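Long-range contacts in possible HxlR family transcriptional factor (Thermoplasma volcanium, PDB 3DF8), which probably binds DNA and regulates transcription through a winged helix-turn-helix fold: residues N44-I48 with L60-I64; I33-N38 with V92-M97; S70-E74 with A84-G89. All blocks are in the same frame, centred on the assembly; numbering follows the deposited sequence. Where two conformers were deposited one is given.

Interaction 1: residues N44-I48 with L60-I64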
loop_
_atom_site.group_PDB
_atom_site.type_symbol
_atom_site.label_atom_id
_atom_site.label_comp_id
_atom_site.label_asym_id
_atom_site.label_seq_id
_atom_site.Cartn_x
_atom_site.Cartn_y
_atom_site.Cartn_z
ATOM N N ASN A 44 -0.452 -13.244 -20.021
ATOM C CA ASN A 44 -0.042 -12.269 -21.027
ATOM C C ASN A 44 -0.602 -10.911 -20.649
ATOM O O ASN A 44 -1.313 -10.792 -19.630
ATOM C CB ASN A 44 -0.444 -12.722 -22.437
ATOM C CG ASN A 44 -1.959 -12.861 -22.631
ATOM O OD1 ASN A 44 -2.769 -12.159 -22.021
ATOM N ND2 ASN A 44 -2.341 -13.795 -23.484
ATOM N N PHE A 45 -0.287 -9.891 -21.450
ATOM C CA PHE A 45 -0.612 -8.516 -21.095
ATOM C C PHE A 45 -2.106 -8.293 -21.063
ATOM O O PHE A 45 -2.616 -7.636 -20.133
ATOM C CB PHE A 45 0.048 -7.608 -22.088
ATOM C CG PHE A 45 -0.037 -6.164 -21.757
ATOM C CD1 PHE A 45 0.993 -5.530 -21.061
ATOM C CD2 PHE A 45 -1.116 -5.399 -22.240
ATOM C CE1 PHE A 45 0.934 -4.147 -20.799
ATOM C CE2 PHE A 45 -1.180 -4.016 -22.007
ATOM C CZ PHE A 45 -0.154 -3.401 -21.275
ATOM N N ASN A 46 -2.805 -8.888 -22.026
ATOM C CA ASN A 46 -4.275 -8.778 -22.055
ATOM C C ASN A 46 -4.937 -9.423 -20.856
ATOM O O ASN A 46 -5.914 -8.892 -20.334
ATOM C CB ASN A 46 -4.896 -9.365 -23.328
ATOM C CG ASN A 46 -6.391 -9.142 -23.381
ATOM O OD1 ASN A 46 -6.847 -8.014 -23.546
ATOM N ND2 ASN A 46 -7.171 -10.216 -23.253
ATOM N N ASP A 47 -4.403 -10.569 -20.418
ATOM C CA ASP A 47 -4.928 -11.307 -19.236
ATOM C C ASP A 47 -4.900 -10.387 -17.999
ATOM O O ASP A 47 -5.857 -10.311 -17.213
ATOM C CB ASP A 47 -4.045 -12.517 -18.861
ATOM C CG ASP A 47 -4.146 -13.696 -19.827
ATOM O OD1 ASP A 47 -5.234 -13.892 -20.460
ATOM O OD2 ASP A 47 -3.119 -14.459 -19.904
ATOM N N ILE A 48 -3.753 -9.740 -17.825
ATOM C CA ILE A 48 -3.507 -8.840 -16.694
ATOM C C ILE A 48 -4.440 -7.637 -16.773
ATOM O O ILE A 48 -5.149 -7.325 -15.815
ATOM C CB ILE A 48 -2.048 -8.363 -16.642
ATOM C CG1 ILE A 48 -1.110 -9.551 -16.447
ATOM C CG2 ILE A 48 -1.835 -7.405 -15.492
ATOM C CD1 ILE A 48 0.375 -9.226 -16.896
ATOM N N LEU A 60 -0.621 0.292 -17.466
ATOM C CA LEU A 60 -0.183 -1.075 -17.167
ATOM C C LEU A 60 1.251 -1.302 -17.628
ATOM O O LEU A 60 2.053 -1.896 -16.899
ATOM C CB LEU A 60 -1.112 -2.133 -17.744
ATOM C CG LEU A 60 -0.743 -3.618 -17.506
ATOM C CD1 LEU A 60 -0.599 -3.967 -16.038
ATOM C CD2 LEU A 60 -1.776 -4.534 -18.167
ATOM N N SER A 61 1.565 -0.829 -18.819
ATOM C CA SER A 61 2.907 -1.017 -19.390
ATOM C C SER A 61 3.949 -0.259 -18.535
ATOM O O SER A 61 5.040 -0.783 -18.251
ATOM C CB SER A 61 2.914 -0.509 -20.841
ATOM O OG SER A 61 4.216 -0.643 -21.372
ATOM N N ARG A 62 3.610 0.960 -18.122
ATOM C CA ARG A 62 4.526 1.808 -17.339
ATOM C C ARG A 62 4.785 1.175 -15.976
ATOM O O ARG A 62 5.928 1.145 -15.503
ATOM C CB ARG A 62 3.983 3.237 -17.174
ATOM C CG ARG A 62 4.979 4.199 -16.517
ATOM C CD ARG A 62 4.449 5.625 -16.343
ATOM N NE ARG A 62 4.778 6.143 -15.015
ATOM C CZ ARG A 62 4.699 7.412 -14.626
ATOM N NH1 ARG A 62 4.317 8.373 -15.468
ATOM N NH2 ARG A 62 5.015 7.719 -13.372
ATOM N N ARG A 63 3.725 0.652 -15.350
ATOM C CA ARG A 63 3.903 0.004 -14.038
ATOM C C ARG A 63 4.686 -1.315 -14.114
ATOM O O ARG A 63 5.552 -1.594 -13.266
ATOM C CB ARG A 63 2.559 -0.273 -13.339
ATOM C CG ARG A 63 1.762 0.942 -12.985
ATOM C CD ARG A 63 2.356 1.816 -11.901
ATOM N NE ARG A 63 1.280 2.712 -11.532
ATOM C CZ ARG A 63 1.070 3.884 -12.138
ATOM N NH1 ARG A 63 1.936 4.326 -13.061
ATOM N NH2 ARG A 63 0.031 4.625 -11.803
ATOM N N ILE A 64 4.430 -2.080 -15.176
ATOM C CA ILE A 64 5.158 -3.316 -15.413
ATOM C C ILE A 64 6.648 -2.983 -15.581
ATOM O O ILE A 64 7.481 -3.671 -15.003
ATOM C CB ILE A 64 4.570 -4.092 -16.617
ATOM C CG1 ILE A 64 3.290 -4.809 -16.124
ATOM C CG2 ILE A 64 5.615 -5.099 -17.178
ATOM C CD1 ILE A 64 2.638 -5.736 -17.181
#
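L60 opens the contact from helix 57-69, with its CA 8.4 Å from the CA of F45, the closest CA pair of the two segments. L60 CD2 lies over a face of the F45 ring, 3.8 Å from the centroid and 14° off the normal, a CH-pi contact, and both L60 methyls reach I48 CG2, CD1 at 3.7 Å and CD2 at 3.9 Å. At S61 the same ring is approached near its plane, with F45 CE1 3.9 Å from S61 N. One turn beyond L60, I64 brings CD1 to 4.2 Å from both F45 CD1 and I48 CD1. F45 and I48 are likewise about a turn apart on helix 45-50, which starts with a capping box: D47 N donates to N44 OD1 (2.8 Å) and N44 N to D47 OD2 (2.9 Å). Two helices joined by a short connection, the second probably the recognition helix, fit the helix-turn-helix of this family. Y83 of strand 81-85 also packs on F45, I48 and I64. Every side-chain interaction is apolar and 243 Å² is buried, so across these two segments the contact is held by close packing of side chains, without directional polar bonds.

Interaction 2: residues I33-N38 with V92-M97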
loop_
_atom_site.group_PDB
_atom_site.type_symbol
_atom_site.label_atom_id
_atom_site.label_comp_id
_atom_site.label_asym_id
_atom_site.label_seq_id
_atom_site.Cartn_x
_atom_site.Cartn_y
_atom_site.Cartn_z
ATOM N N ILE A 33 0.518 -6.441 -8.803
ATOM C CA ILE A 33 1.185 -7.488 -8.002
ATOM C C ILE A 33 0.219 -8.581 -7.580
ATOM O O ILE A 33 0.535 -9.753 -7.669
ATOM C CB ILE A 33 1.930 -6.887 -6.776
ATOM C CG1 ILE A 33 3.056 -5.958 -7.292
ATOM C CG2 ILE A 33 2.390 -7.980 -5.761
ATOM C CD1 ILE A 33 3.718 -5.067 -6.203
ATOM N N SER A 34 -0.965 -8.181 -7.119
ATOM C CA SER A 34 -1.966 -9.163 -6.677
ATOM C C SER A 34 -2.439 -10.078 -7.821
ATOM O O SER A 34 -2.505 -11.331 -7.675
ATOM C CB SER A 34 -3.142 -8.406 -6.082
ATOM O OG SER A 34 -2.703 -7.576 -5.003
ATOM N N VAL A 35 -2.771 -9.498 -8.962
ATOM C CA VAL A 35 -3.323 -10.342 -10.036
ATOM C C VAL A 35 -2.234 -11.243 -10.627
ATOM O O VAL A 35 -2.528 -12.331 -11.084
ATOM C CB VAL A 35 -4.127 -9.563 -11.127
ATOM C CG1 VAL A 35 -5.362 -8.897 -10.517
ATOM C CG2 VAL A 35 -3.242 -8.548 -11.894
ATOM N N LEU A 36 -0.971 -10.788 -10.606
ATOM C CA LEU A 36 0.117 -11.613 -11.168
ATOM C C LEU A 36 0.298 -12.927 -10.408
ATOM O O LEU A 36 0.875 -13.923 -10.914
ATOM C CB LEU A 36 1.424 -10.807 -11.265
ATOM C CG LEU A 36 1.579 -9.928 -12.499
ATOM C CD1 LEU A 36 2.774 -9.010 -12.395
ATOM C CD2 LEU A 36 1.639 -10.771 -13.799
ATOM N N GLY A 37 -0.213 -12.942 -9.184
ATOM C CA GLY A 37 -0.210 -14.160 -8.359
ATOM C C GLY A 37 -1.515 -14.945 -8.341
ATOM O O GLY A 37 -1.648 -15.866 -7.546
ATOM N N ASN A 38 -2.487 -14.572 -9.177
ATOM C CA ASN A 38 -3.734 -15.340 -9.376
ATOM C C ASN A 38 -3.515 -16.521 -10.332
ATOM O O ASN A 38 -2.443 -16.649 -10.917
ATOM C CB ASN A 38 -4.793 -14.494 -10.065
ATOM C CG ASN A 38 -5.421 -13.440 -9.176
ATOM O OD1 ASN A 38 -5.266 -13.419 -7.952
ATOM N ND2 ASN A 38 -6.191 -12.583 -9.804
ATOM N N VAL A 92 6.453 -9.638 -1.634
ATOM C CA VAL A 92 5.559 -8.482 -1.522
ATOM C C VAL A 92 4.073 -8.908 -1.530
ATOM O O VAL A 92 3.293 -8.426 -0.726
ATOM C CB VAL A 92 5.840 -7.474 -2.669
ATOM C CG1 VAL A 92 4.782 -6.295 -2.694
ATOM C CG2 VAL A 92 7.308 -6.910 -2.549
ATOM N N ARG A 93 3.709 -9.815 -2.431
ATOM C CA ARG A 93 2.296 -10.154 -2.594
ATOM C C ARG A 93 1.849 -10.784 -1.310
ATOM O O ARG A 93 0.752 -10.513 -0.811
ATOM C CB ARG A 93 2.084 -11.120 -3.737
ATOM C CG ARG A 93 0.583 -11.326 -4.012
ATOM C CD ARG A 93 0.383 -12.327 -5.098
ATOM N NE ARG A 93 -0.995 -12.430 -5.564
ATOM C CZ ARG A 93 -1.963 -13.141 -4.983
ATOM N NH1 ARG A 93 -3.198 -13.134 -5.502
ATOM N NH2 ARG A 93 -1.703 -13.867 -3.895
ATOM N N ASN A 94 2.715 -11.625 -0.767
ATOM C CA ASN A 94 2.415 -12.344 0.494
ATOM C C ASN A 94 2.065 -11.358 1.629
ATOM O O ASN A 94 1.116 -11.589 2.370
ATOM C CB ASN A 94 3.568 -13.265 0.938
ATOM C CG ASN A 94 3.669 -14.521 0.089
ATOM O OD1 ASN A 94 2.734 -14.866 -0.647
ATOM N ND2 ASN A 94 4.819 -15.203 0.167
ATOM N N SER A 95 2.822 -10.269 1.750
ATOM C CA SER A 95 2.520 -9.258 2.772
ATOM C C SER A 95 1.360 -8.356 2.402
ATOM O O SER A 95 0.732 -7.764 3.271
ATOM C CB SER A 95 3.751 -8.421 3.112
ATOM O OG SER A 95 4.859 -9.251 3.343
ATOM N N LEU A 96 1.052 -8.259 1.112
ATOM C CA LEU A 96 -0.015 -7.420 0.647
ATOM C C LEU A 96 -1.391 -7.992 0.904
ATOM O O LEU A 96 -2.309 -7.225 1.201
ATOM C CB LEU A 96 0.155 -7.199 -0.861
ATOM C CG LEU A 96 -0.357 -6.021 -1.634
ATOM C CD1 LEU A 96 -0.076 -4.686 -0.872
ATOM C CD2 LEU A 96 0.308 -6.035 -3.054
HETATM N N MSE A 97 -1.553 -9.319 0.793
HETATM C CA MSE A 97 -2.911 -9.902 0.784
HETATM C C MSE A 97 -3.716 -9.623 2.068
HETATM O O MSE A 97 -4.889 -9.293 1.967
HETATM C CB MSE A 97 -2.910 -11.380 0.388
HETATM C CG MSE A 97 -2.366 -11.660 -1.026
HETATM SE SE MSE A 97 -2.827 -10.347 -2.446
HETATM C CE MSE A 97 -4.668 -10.737 -2.530
#
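Hydrogen bonding here centres on R93, whose extended side chain (chi1 to chi3 all t) reaches the C-terminal end of helix 29-36. R93 NE and R93 NH1 both donate to S34 O, at 2.8 and 2.9 Å with N-H...O angles of 151° and 142°. S34 O thus receives a bifurcated pair from the edge of the guanidinium and also accepts from G37 N at 3.2 Å. R93 NH1 has a further partner in R6 O of the second subunit, and N38 is bonded to R6 and M4 of that subunit, so the end of this helix lies at the dimer interface.

Steric fit is tight beside the arginine. G37 CA is 3.4 Å from R93 NE, G37 O lies over one guanidinium face, and an ideal CB on G37 would fall 2.2 Å from R93 NE. In the winged-helix fold of this chain, the contact joins the helix preceding the helix-turn-helix to the long C-terminal helix 87-108, with S34 and R93 closest at 6.0 Å between CA atoms.

Apolar packing continues along the two helices. I33 CD1 meets V92 CG1 and I33 CG2 meets L96 CD2, each at 3.9 Å, and I33 CG2 lies 3.7 Å from R93 CB. A separate van der Waals contact places S34 OG, already bonded to M30 O, 3.8 Å from SE of the selenomethionine M97.

Interaction 3: residues S70-E74 with A84-G89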
loop_
_atom_site.group_PDB
_atom_site.type_symbol
_atom_site.label_atom_id
_atom_site.label_comp_id
_atom_site.label_asym_id
_atom_site.label_seq_id
_atom_site.Cartn_x
_atom_site.Cartn_y
_atom_site.Cartn_z
ATOM N N SER A 70 12.493 -2.792 -10.652
ATOM C CA SER A 70 12.594 -2.949 -9.202
ATOM C C SER A 70 12.790 -4.399 -8.762
ATOM O O SER A 70 12.932 -4.668 -7.567
ATOM C CB SER A 70 11.382 -2.305 -8.520
ATOM O OG SER A 70 11.382 -0.905 -8.775
ATOM N N GLY A 71 12.815 -5.317 -9.740
ATOM C CA GLY A 71 13.088 -6.744 -9.493
ATOM C C GLY A 71 11.922 -7.538 -8.928
ATOM O O GLY A 71 12.120 -8.628 -8.368
ATOM N N LEU A 72 10.711 -6.997 -9.039
ATOM C CA LEU A 72 9.512 -7.672 -8.525
ATOM C C LEU A 72 8.761 -8.486 -9.585
ATOM O O LEU A 72 7.974 -9.365 -9.222
ATOM C CB LEU A 72 8.526 -6.635 -7.886
ATOM C CG LEU A 72 9.220 -5.809 -6.766
ATOM C CD1 LEU A 72 8.194 -4.896 -6.188
ATOM C CD2 LEU A 72 9.785 -6.730 -5.670
ATOM N N VAL A 73 8.952 -8.148 -10.865
ATOM C CA VAL A 73 8.250 -8.828 -12.003
ATOM C C VAL A 73 9.285 -9.142 -13.086
ATOM O O VAL A 73 10.288 -8.450 -13.211
ATOM C CB VAL A 73 7.156 -7.900 -12.535
ATOM C CG1 VAL A 73 6.559 -8.359 -13.906
ATOM C CG2 VAL A 73 6.042 -7.784 -11.491
ATOM N N GLU A 74 9.060 -10.224 -13.829
ATOM C CA GLU A 74 9.873 -10.475 -15.019
ATOM C C GLU A 74 8.962 -10.805 -16.192
ATOM O O GLU A 74 7.833 -11.350 -16.007
ATOM C CB GLU A 74 10.894 -11.590 -14.760
ATOM C CG GLU A 74 10.320 -12.802 -14.075
ATOM C CD GLU A 74 9.880 -13.905 -15.029
ATOM O OE1 GLU A 74 9.550 -14.996 -14.522
ATOM O OE2 GLU A 74 9.883 -13.686 -16.273
ATOM N N ALA A 84 5.336 -12.697 -14.757
ATOM C CA ALA A 84 5.219 -13.401 -13.507
ATOM C C ALA A 84 5.958 -12.605 -12.441
ATOM O O ALA A 84 6.887 -11.839 -12.720
ATOM C CB ALA A 84 5.842 -14.811 -13.612
ATOM N N LEU A 85 5.562 -12.832 -11.203
ATOM C CA LEU A 85 6.298 -12.270 -10.074
ATOM C C LEU A 85 7.630 -13.021 -9.899
ATOM O O LEU A 85 7.720 -14.265 -10.057
ATOM C CB LEU A 85 5.456 -12.444 -8.818
ATOM C CG LEU A 85 4.177 -11.604 -8.794
ATOM C CD1 LEU A 85 3.429 -12.024 -7.553
ATOM C CD2 LEU A 85 4.506 -10.100 -8.761
ATOM N N THR A 86 8.664 -12.271 -9.540
ATOM C CA THR A 86 9.904 -12.867 -9.058
ATOM C C THR A 86 9.720 -13.340 -7.612
ATOM O O THR A 86 8.662 -13.105 -6.990
ATOM C CB THR A 86 11.023 -11.811 -9.071
ATOM O OG1 THR A 86 10.673 -10.787 -8.137
ATOM C CG2 THR A 86 11.253 -11.243 -10.490
ATOM N N GLU A 87 10.733 -14.009 -7.050
ATOM C CA GLU A 87 10.702 -14.368 -5.623
ATOM C C GLU A 87 10.419 -13.141 -4.768
ATOM O O GLU A 87 9.577 -13.187 -3.871
ATOM C CB GLU A 87 12.027 -15.004 -5.184
ATOM C CG GLU A 87 12.026 -15.366 -3.718
ATOM C CD GLU A 87 13.067 -16.400 -3.349
ATOM O OE1 GLU A 87 13.912 -16.768 -4.206
ATOM O OE2 GLU A 87 13.035 -16.844 -2.182
ATOM N N LYS A 88 11.094 -12.031 -5.061
ATOM C CA LYS A 88 10.806 -10.770 -4.311
ATOM C C LYS A 88 9.365 -10.282 -4.500
ATOM O O LYS A 88 8.724 -9.871 -3.517
ATOM C CB LYS A 88 11.788 -9.654 -4.653
ATOM C CG LYS A 88 13.236 -9.916 -4.169
ATOM C CD LYS A 88 14.133 -8.846 -4.707
ATOM C CE LYS A 88 15.558 -9.020 -4.174
ATOM N NZ LYS A 88 16.506 -8.079 -4.875
ATOM N N GLY A 89 8.855 -10.333 -5.731
ATOM C CA GLY A 89 7.474 -9.876 -6.003
ATOM C C GLY A 89 6.474 -10.741 -5.244
ATOM O O GLY A 89 5.468 -10.224 -4.695
HETATM O O HOH W 1 9.535 -15.477 -11.866
#
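Residues 73-74 and 84-85 pair antiparallel at the base of the hairpin 73-77/81-85, the wing of a winged helix-turn-helix. E74 and A84 form a hydrogen-bonded pair (E74 N to A84 O 2.9 Å, A84 N to E74 O 3.1 Å), and V73 and L85 the adjacent non-hydrogen-bonded pair, CA atoms 4.4 Å apart. Beyond it, T86 N donates to L72 O at 3.0 Å, and the same carbonyl receives a CA-H...O contact from G89 CA at 3.3 Å. An ideal CB on G89 would lie 2.0 Å from L72 O, which shows how tightly the start of helix 87-108 sits against this carbonyl, ahead of strand 73-77. G71, with phi 78°, ends helix 57-69 in a Schellman motif.

Among side chains, T86 bridges the two elements: OG1 donates to G71 O (2.6 Å) and, as N-cap, accepts from G89 N (3.0 Å). V73 CG2 meets L85 CD2 at 3.9 Å on the inner side, where L36 packs on both. L72 CD2 touches K88 CB at 3.7 Å. E74 and A84 share the other face; E74 OE2 forms a salt bridge with R42, while one water donates to E74 OE1 at 2.7 Å and to L85 O at 2.8 Å.

Following the chain from the N terminus, helix 29-36 opens interaction 2, which closes later, on helix 87-108, its segments 54 residues apart at their closest ends. Both other contacts fall within that span, in series and without crossing: interaction 1 closes a short loop between helices 45-50 and 57-69, and interaction 3 closes the wing hairpin between the end of helix 57-69 and the start of helix 87-108. L36 marks the common ground, its CD2 3.7 Å from I48 CD1 of interaction 1 and its CD1 3.6 Å from V73 CG2 of interaction 3. Interactions 1 and 3 do not touch, their nearest atoms being about 5 Å apart. Interactions 2 and 3 reach the second subunit.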